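PDB 3FID: putative outer membrane protein (LpxR) from Salmonella typhimurium, which acts as a lipid A deacylase of the outer membrane, probably removing the 3'-linked acyloxyacyl group from the lipid part of lipopolysaccharide. Local coordinates for residues A[88-93]-A[98-103]; A[117-122]-A[127-132]; A[233-238]-A[246-251]. One frame throughout, in Å; residues are numbered along the deposited sequence.

The three contacts follow one another along the chain of this outer membrane beta-barrel without touching. Contact 1 is a barrel hairpin, whereas contacts 2 and 3 each join a helix (114-125 and 232-235) to a following loop near the barrel's other end. Contacts 1 and 2 lie on opposite sides of the chain's centre, their centres about 37 Å apart; contacts 2 and 3 come closest, with nearest atoms about 7 Å apart. Different zinc sites flank two of them: the side chain of Glu-88 in contact 1 is about 8 Å from one zinc ion, and that of Gln-118 in contact 2 about 5 Å from another. Contact 3 is remote from the zinc and detergent sites.

Contact 1: A[88-93]-A[98-103]; sequences EWNSLA and RYRLGT
Glu-88 pairs with Gly-102, and Leu-92 with Arg-98, across an antiparallel hairpin of the LpxR beta-barrel, whose strand directions differ by 176°. Backbone N-H...O=C bonds run both ways in the hydrogen-bonded pairs Trp-89/Leu-101 and Ser-91/Tyr-99. Glu-88, Asn-90, Leu-92, Arg-98 and Arg-100 share one face.

Arg-100 can be traced atom by atom. Its CB lies 3.6 Å from Trp-89 O, and its CG 3.2 Å from Asn-90 OD1. CD comes within 3.0 Å of Glu-88 OE1, and a bend at chi3 swings the guanidinium round to the carboxylate. There NH1 forms a 2.8 Å salt bridge to Glu-88 OE2, which lies close to the guanidinium plane but is met on its syn side, well out of the carboxylate plane. NH2 turns to the carbonyl oxygens of Leu-202 and Asn-197, so the group is held from several directions.

Arg-98 NH2 donates a hydrogen bond of 2.8 Å to Asn-90 OD1, from 42° above the carbonyl plane and so not on a lone pair. Leu-92 CD2 covers the centre of one face of the Arg-98 guanidinium, 3.4 Å above it. His-209 and Ser-195 supply further bonds to Arg-98, linking this face to residues far along the chain.

The other face carries Trp-89, Ser-91, Tyr-99 and Leu-101. Ala-93, where the chain turns its corner, sets CB at the edge of the Tyr-99 ring, and its side chain is about 7 Å from a bound detergent molecule, consistent with a surface near lipid. Placing CG between the backbone N and the carbonyl carbon (chi1 72°) swings the Tyr-99 ring across toward the neighbouring strand. Ser-91 CB makes a CH-pi contact over its face, while Ser-91 OG bonds to Ser-49. Trp-89 NE1 donates to Tyr-99 OH at 3.2 Å, slightly out of the indole plane.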
# COMPACT_ATOMS: atom_id res chain seq x y z
N GLU A 88 13.28 -0.47 7.87
CA GLU A 88 13.44 0.74 7.07
C GLU A 88 13.99 1.91 7.88
O GLU A 88 13.57 2.13 9.00
CB GLU A 88 12.08 1.14 6.54
CG GLU A 88 12.07 2.24 5.52
CD GLU A 88 10.68 2.78 5.34
OE1 GLU A 88 10.29 3.67 6.12
OE2 GLU A 88 9.96 2.27 4.44
N TRP A 89 14.90 2.67 7.27
CA TRP A 89 15.41 3.93 7.81
C TRP A 89 14.60 5.08 7.20
O TRP A 89 14.41 5.12 5.99
CB TRP A 89 16.90 4.04 7.43
CG TRP A 89 17.58 5.26 7.92
CD1 TRP A 89 17.96 6.35 7.18
CD2 TRP A 89 17.99 5.51 9.26
NE1 TRP A 89 18.57 7.28 8.00
CE2 TRP A 89 18.60 6.79 9.28
CE3 TRP A 89 17.89 4.79 10.46
CZ2 TRP A 89 19.12 7.36 10.45
CZ3 TRP A 89 18.40 5.36 11.64
CH2 TRP A 89 19.02 6.63 11.62
N ASN A 90 14.07 5.98 8.02
CA ASN A 90 13.27 7.13 7.55
C ASN A 90 13.85 8.40 8.17
O ASN A 90 13.87 8.52 9.38
CB ASN A 90 11.81 6.96 8.02
CG ASN A 90 10.88 8.08 7.53
OD1 ASN A 90 11.17 8.80 6.58
ND2 ASN A 90 9.74 8.20 8.16
N SER A 91 14.36 9.33 7.36
CA SER A 91 15.15 10.42 7.94
C SER A 91 14.98 11.77 7.23
O SER A 91 14.94 11.83 6.02
CB SER A 91 16.62 10.03 7.93
OG SER A 91 17.39 11.09 8.44
N LEU A 92 14.88 12.83 8.03
CA LEU A 92 15.03 14.18 7.50
C LEU A 92 16.54 14.46 7.40
O LEU A 92 17.21 14.64 8.42
CB LEU A 92 14.33 15.21 8.39
CG LEU A 92 12.82 15.04 8.57
CD1 LEU A 92 12.25 16.22 9.32
CD2 LEU A 92 12.08 14.88 7.24
N ALA A 93 17.07 14.43 6.19
CA ALA A 93 18.49 14.76 5.96
C ALA A 93 18.75 16.22 6.28
O ALA A 93 19.79 16.57 6.88
CB ALA A 93 18.89 14.46 4.54
N ARG A 98 13.64 14.75 2.77
CA ARG A 98 13.41 13.49 3.48
C ARG A 98 13.87 12.32 2.61
O ARG A 98 13.66 12.32 1.41
CB ARG A 98 11.93 13.33 3.87
CG ARG A 98 11.59 11.95 4.46
CD ARG A 98 10.09 11.78 4.69
NE ARG A 98 9.56 12.63 5.77
CZ ARG A 98 9.70 12.39 7.07
NH1 ARG A 98 9.15 13.23 7.94
NH2 ARG A 98 10.42 11.35 7.51
N TYR A 99 14.54 11.33 3.22
CA TYR A 99 14.80 10.07 2.50
C TYR A 99 14.48 8.82 3.33
O TYR A 99 14.42 8.86 4.57
CB TYR A 99 16.23 10.03 1.94
CG TYR A 99 17.28 9.84 3.01
CD1 TYR A 99 17.78 8.57 3.30
CD2 TYR A 99 17.76 10.94 3.74
CE1 TYR A 99 18.74 8.39 4.30
CE2 TYR A 99 18.70 10.77 4.75
CZ TYR A 99 19.19 9.49 5.02
OH TYR A 99 20.13 9.31 6.00
N ARG A 100 14.27 7.72 2.62
CA ARG A 100 13.95 6.43 3.22
C ARG A 100 14.69 5.35 2.50
O ARG A 100 14.88 5.41 1.29
CB ARG A 100 12.46 6.15 3.13
CG ARG A 100 11.64 6.96 4.06
CD ARG A 100 10.43 6.19 4.46
NE ARG A 100 9.32 6.60 3.66
CZ ARG A 100 8.37 5.77 3.24
NH1 ARG A 100 8.38 4.46 3.54
NH2 ARG A 100 7.41 6.26 2.51
N LEU A 101 15.13 4.34 3.26
CA LEU A 101 15.88 3.22 2.69
C LEU A 101 15.42 1.98 3.43
O LEU A 101 15.47 1.96 4.64
CB LEU A 101 17.39 3.42 2.92
CG LEU A 101 18.11 4.45 2.05
CD1 LEU A 101 19.51 4.71 2.62
CD2 LEU A 101 18.19 3.91 0.63
N GLY A 102 14.98 0.96 2.70
CA GLY A 102 14.43 -0.23 3.36
C GLY A 102 14.73 -1.52 2.63
O GLY A 102 15.01 -1.53 1.42
N THR A 103 14.66 -2.62 3.37
CA THR A 103 14.78 -3.96 2.78
C THR A 103 13.73 -4.88 3.39
O THR A 103 13.61 -4.93 4.61
CB THR A 103 16.18 -4.56 3.01
OG1 THR A 103 17.17 -3.67 2.47
CG2 THR A 103 16.32 -5.91 2.29

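Contact 2: A[117-122]-A[127-132]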
# COMPACT_ATOMS: atom_id res chain seq x y z
N VAL A 117 -5.92 -17.52 4.82
CA VAL A 117 -6.50 -16.32 5.43
C VAL A 117 -7.86 -15.97 4.85
O VAL A 117 -8.82 -15.70 5.62
CB VAL A 117 -5.53 -15.11 5.33
CG1 VAL A 117 -6.23 -13.80 5.69
CG2 VAL A 117 -4.33 -15.33 6.25
N GLN A 118 -7.97 -15.96 3.52
CA GLN A 118 -9.25 -15.62 2.88
C GLN A 118 -10.32 -16.67 3.10
O GLN A 118 -11.43 -16.32 3.43
CB GLN A 118 -9.10 -15.31 1.38
CG GLN A 118 -10.35 -14.57 0.82
CD GLN A 118 -10.31 -14.40 -0.69
OE1 GLN A 118 -10.35 -15.39 -1.45
NE2 GLN A 118 -10.27 -13.15 -1.13
N ASN A 119 -9.97 -17.95 2.96
CA ASN A 119 -10.92 -19.02 3.27
C ASN A 119 -11.46 -18.91 4.71
O ASN A 119 -12.67 -19.08 4.96
CB ASN A 119 -10.30 -20.39 3.04
CG ASN A 119 -10.27 -20.81 1.58
OD1 ASN A 119 -10.56 -20.02 0.68
ND2 ASN A 119 -9.89 -22.05 1.34
N ARG A 120 -10.56 -18.63 5.65
CA ARG A 120 -10.93 -18.44 7.05
C ARG A 120 -11.97 -17.33 7.18
O ARG A 120 -12.99 -17.49 7.85
CB ARG A 120 -9.69 -18.10 7.88
CG ARG A 120 -9.98 -17.63 9.32
CD ARG A 120 -8.66 -17.28 10.03
NE ARG A 120 -8.86 -16.89 11.43
CZ ARG A 120 -9.23 -15.67 11.82
NH1 ARG A 120 -9.48 -14.71 10.91
NH2 ARG A 120 -9.37 -15.40 13.12
N ALA A 121 -11.68 -16.19 6.56
CA ALA A 121 -12.49 -14.97 6.67
C ALA A 121 -13.90 -15.23 6.16
O ALA A 121 -14.91 -14.87 6.81
CB ALA A 121 -11.83 -13.83 5.87
N HIS A 122 -13.95 -15.87 5.00
CA HIS A 122 -15.17 -16.26 4.33
C HIS A 122 -15.97 -17.25 5.15
O HIS A 122 -17.17 -17.06 5.31
CB HIS A 122 -14.86 -16.80 2.93
CG HIS A 122 -14.44 -15.73 1.96
ND1 HIS A 122 -14.30 -15.95 0.60
CD2 HIS A 122 -14.17 -14.41 2.16
CE1 HIS A 122 -13.94 -14.82 0.01
NE2 HIS A 122 -13.85 -13.88 0.93
N ALA A 127 -19.55 -16.63 3.90
CA ALA A 127 -19.35 -16.55 2.45
C ALA A 127 -18.78 -17.86 1.91
O ALA A 127 -18.19 -18.64 2.66
CB ALA A 127 -18.43 -15.38 2.11
N GLU A 128 -18.97 -18.14 0.62
CA GLU A 128 -18.34 -19.33 0.03
C GLU A 128 -16.89 -19.04 -0.32
O GLU A 128 -16.52 -17.90 -0.61
CB GLU A 128 -19.12 -19.86 -1.20
CG GLU A 128 -20.63 -20.12 -0.98
CD GLU A 128 -20.96 -20.76 0.37
OE1 GLU A 128 -20.47 -21.89 0.64
OE2 GLU A 128 -21.71 -20.15 1.17
N LYS A 129 -16.06 -20.06 -0.27
CA LYS A 129 -14.67 -19.88 -0.62
C LYS A 129 -14.50 -19.87 -2.15
O LYS A 129 -15.37 -20.36 -2.88
CB LYS A 129 -13.78 -20.92 0.06
CG LYS A 129 -14.00 -22.37 -0.31
CD LYS A 129 -13.04 -23.28 0.50
CE LYS A 129 -13.68 -24.63 0.85
NZ LYS A 129 -12.69 -25.63 1.41
N TYR A 130 -13.41 -19.28 -2.61
CA TYR A 130 -13.12 -19.16 -4.03
C TYR A 130 -12.17 -20.28 -4.42
O TYR A 130 -11.02 -20.32 -3.94
CB TYR A 130 -12.49 -17.80 -4.36
CG TYR A 130 -13.38 -16.60 -4.13
CD1 TYR A 130 -12.84 -15.44 -3.57
CD2 TYR A 130 -14.73 -16.60 -4.49
CE1 TYR A 130 -13.63 -14.30 -3.37
CE2 TYR A 130 -15.52 -15.46 -4.29
CZ TYR A 130 -14.96 -14.32 -3.72
OH TYR A 130 -15.72 -13.18 -3.48
N PRO A 131 -12.64 -21.22 -5.27
CA PRO A 131 -11.85 -22.42 -5.60
C PRO A 131 -10.55 -22.16 -6.36
O PRO A 131 -9.64 -22.97 -6.28
CB PRO A 131 -12.83 -23.29 -6.42
CG PRO A 131 -13.81 -22.28 -6.99
CD PRO A 131 -13.98 -21.24 -5.92
N ALA A 132 -10.44 -21.04 -7.08
CA ALA A 132 -9.24 -20.78 -7.92
C ALA A 132 -7.98 -20.50 -7.12
O ALA A 132 -6.91 -20.30 -7.70
CB ALA A 132 -9.50 -19.68 -8.97
O HOH W 1 -11.93 -17.94 -0.64
O HOH W 2 -10.22 -21.89 -1.81
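His-122 turns the edge of its imidazole toward the face of the Tyr-130 ring in an offset edge-to-face pair, with planes at 88° and centroids 5.1 Å apart. The leading atom is His-122 CE1, 3.4 Å from Tyr-130 CE1. Next along that edge, His-122 ND1 donates a weak, bent hydrogen bond of 3.2 Å to Glu-128 O. With CG anti to its carbonyl carbon (chi1 -72°), the ring is directed to the loop, and Gln-118 CG from the preceding helical turn packs over one of its faces, offset toward the rim. The turn back is closed by a weak backbone hydrogen bond from Ala-127 N to His-122 O (2.8 Å).

Gln-118 OE1 meets the edge of the Tyr-130 ring, 3.3 Å from CD1. Asn-119 OD1 instead touches the aliphatic part of Lys-129, 3.4 Å from its CB. Two waters complete the join. One accepts from Tyr-130 N at 2.8 Å and donates to both Gln-118 OE1 and Asn-119 OD1; the second accepts from Asn-119 ND2 and donates to Tyr-130 O. Both backbone polar atoms of Tyr-130 are thus linked to the helix through water.

Further out, Trp-133 NE1 bonds to Gln-118 OE1 and helps to fix the amide, while Lys-67 and Arg-68 touch Tyr-130. The arrangement is a loop packed back against the helix it follows: 127-132 runs back along helix 114-125, beside the zinc site of Asp-10 and Thr-34.

Contact 3: A[233-238]-A[246-251]; sequences TLQGKT and VDINKT
Leu-234 packs against Val-246 and Ile-248 in a small apolar contact between the end of the short helix 232-235 and the loop that leads into strand 251-263. The two segments bury only 219 Å² between them, and their contacts are van der Waals in character. Leu-234 CB is the shared point: Ile-248 CG2 lies 3.6 Å from it and Val-246 CG2 3.8 Å. The same Val-246 methyl also rests against the backbone, 3.6 Å from Leu-234 O.

Ile-248 straddles two helix residues. Its CG2 reaches back to Leu-234 CD1 and to Gln-235 CG, the latter at 3.7 Å. Its other branch, with CG1 between the backbone N and the carbonyl carbon (chi1 69°), carries CD1 to within 3.6 Å of Gln-235 NE2. Asn-231 N bonds to Gln-235 OE1, which helps fix the amide above that methyl.

At Gly-236 the chain leaves helical geometry and heads away from the contact. Around the apolar patch, Val-246 touches Phe-279, Leu-234 touches Arg-77, and Ile-248 leans on Val-228 of strand 215-228, placing the contact between helix 232-235, the neighbouring loops and that barrel strand.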
# COMPACT_ATOMS: atom_id res chain seq x y z
N THR A 233 3.40 -10.95 -8.83
CA THR A 233 1.96 -11.27 -8.69
C THR A 233 1.25 -11.39 -10.07
O THR A 233 0.25 -12.08 -10.18
CB THR A 233 1.15 -10.28 -7.77
OG1 THR A 233 0.91 -9.04 -8.46
CG2 THR A 233 1.88 -10.01 -6.42
N LEU A 234 1.80 -10.72 -11.09
CA LEU A 234 1.23 -10.70 -12.44
C LEU A 234 2.00 -11.58 -13.42
O LEU A 234 1.41 -12.16 -14.34
CB LEU A 234 1.19 -9.26 -12.98
CG LEU A 234 0.24 -8.30 -12.24
CD1 LEU A 234 0.25 -6.91 -12.91
CD2 LEU A 234 -1.20 -8.89 -12.10
N GLN A 235 3.31 -11.66 -13.22
CA GLN A 235 4.22 -12.35 -14.18
C GLN A 235 4.57 -13.78 -13.78
O GLN A 235 5.13 -14.52 -14.58
CB GLN A 235 5.49 -11.55 -14.35
CG GLN A 235 5.24 -10.16 -14.97
CD GLN A 235 6.47 -9.30 -14.96
OE1 GLN A 235 7.16 -9.19 -13.94
NE2 GLN A 235 6.76 -8.68 -16.09
N GLY A 236 4.25 -14.16 -12.56
CA GLY A 236 4.47 -15.52 -12.08
C GLY A 236 3.55 -16.53 -12.77
O GLY A 236 2.54 -16.18 -13.36
N LYS A 237 3.90 -17.80 -12.63
CA LYS A 237 3.17 -18.88 -13.26
C LYS A 237 2.21 -19.51 -12.25
O LYS A 237 2.56 -19.70 -11.08
CB LYS A 237 4.22 -19.89 -13.75
CG LYS A 237 3.71 -21.01 -14.64
CD LYS A 237 4.85 -21.98 -14.98
CE LYS A 237 4.81 -23.22 -14.07
NZ LYS A 237 5.90 -24.18 -14.39
N THR A 238 0.99 -19.84 -12.69
CA THR A 238 -0.03 -20.45 -11.82
C THR A 238 0.27 -21.92 -11.49
O THR A 238 0.92 -22.60 -12.29
CB THR A 238 -1.42 -20.43 -12.49
OG1 THR A 238 -1.33 -21.13 -13.75
CG2 THR A 238 -1.92 -18.98 -12.70
N VAL A 246 -1.45 -12.63 -17.75
CA VAL A 246 -1.66 -11.26 -18.23
C VAL A 246 -0.40 -10.67 -18.86
O VAL A 246 0.69 -11.19 -18.65
CB VAL A 246 -2.07 -10.31 -17.08
CG1 VAL A 246 -3.27 -10.84 -16.33
CG2 VAL A 246 -0.90 -10.09 -16.10
N ASP A 247 -0.58 -9.59 -19.63
CA ASP A 247 0.51 -8.75 -20.11
C ASP A 247 0.56 -7.46 -19.26
O ASP A 247 -0.34 -6.62 -19.35
CB ASP A 247 0.25 -8.38 -21.59
CG ASP A 247 0.36 -9.57 -22.52
OD1 ASP A 247 1.40 -10.27 -22.45
OD2 ASP A 247 -0.58 -9.83 -23.29
N ILE A 248 1.60 -7.32 -18.45
CA ILE A 248 1.67 -6.16 -17.53
C ILE A 248 1.71 -4.84 -18.30
O ILE A 248 2.19 -4.79 -19.43
CB ILE A 248 2.87 -6.20 -16.53
CG1 ILE A 248 4.22 -6.02 -17.24
CG2 ILE A 248 2.81 -7.48 -15.70
CD1 ILE A 248 5.32 -5.44 -16.30
N ASN A 249 1.15 -3.79 -17.69
CA ASN A 249 1.30 -2.44 -18.22
C ASN A 249 2.52 -1.86 -17.54
O ASN A 249 2.68 -2.00 -16.31
CB ASN A 249 0.10 -1.58 -17.88
CG ASN A 249 -1.10 -1.87 -18.74
OD1 ASN A 249 -0.98 -2.30 -19.89
ND2 ASN A 249 -2.28 -1.58 -18.21
N LYS A 250 3.38 -1.24 -18.32
CA LYS A 250 4.63 -0.73 -17.81
C LYS A 250 4.49 0.60 -17.07
O LYS A 250 5.37 0.95 -16.30
CB LYS A 250 5.66 -0.65 -18.93
CG LYS A 250 5.87 -2.05 -19.54
CD LYS A 250 7.32 -2.38 -19.72
CE LYS A 250 7.78 -2.19 -21.16
NZ LYS A 250 7.45 -3.36 -22.01
N THR A 251 3.41 1.34 -17.31
CA THR A 251 3.16 2.61 -16.63
C THR A 251 1.91 2.50 -15.78
O THR A 251 0.81 2.18 -16.27
CB THR A 251 3.06 3.78 -17.64
OG1 THR A 251 4.22 3.77 -18.47
CG2 THR A 251 3.02 5.07 -16.91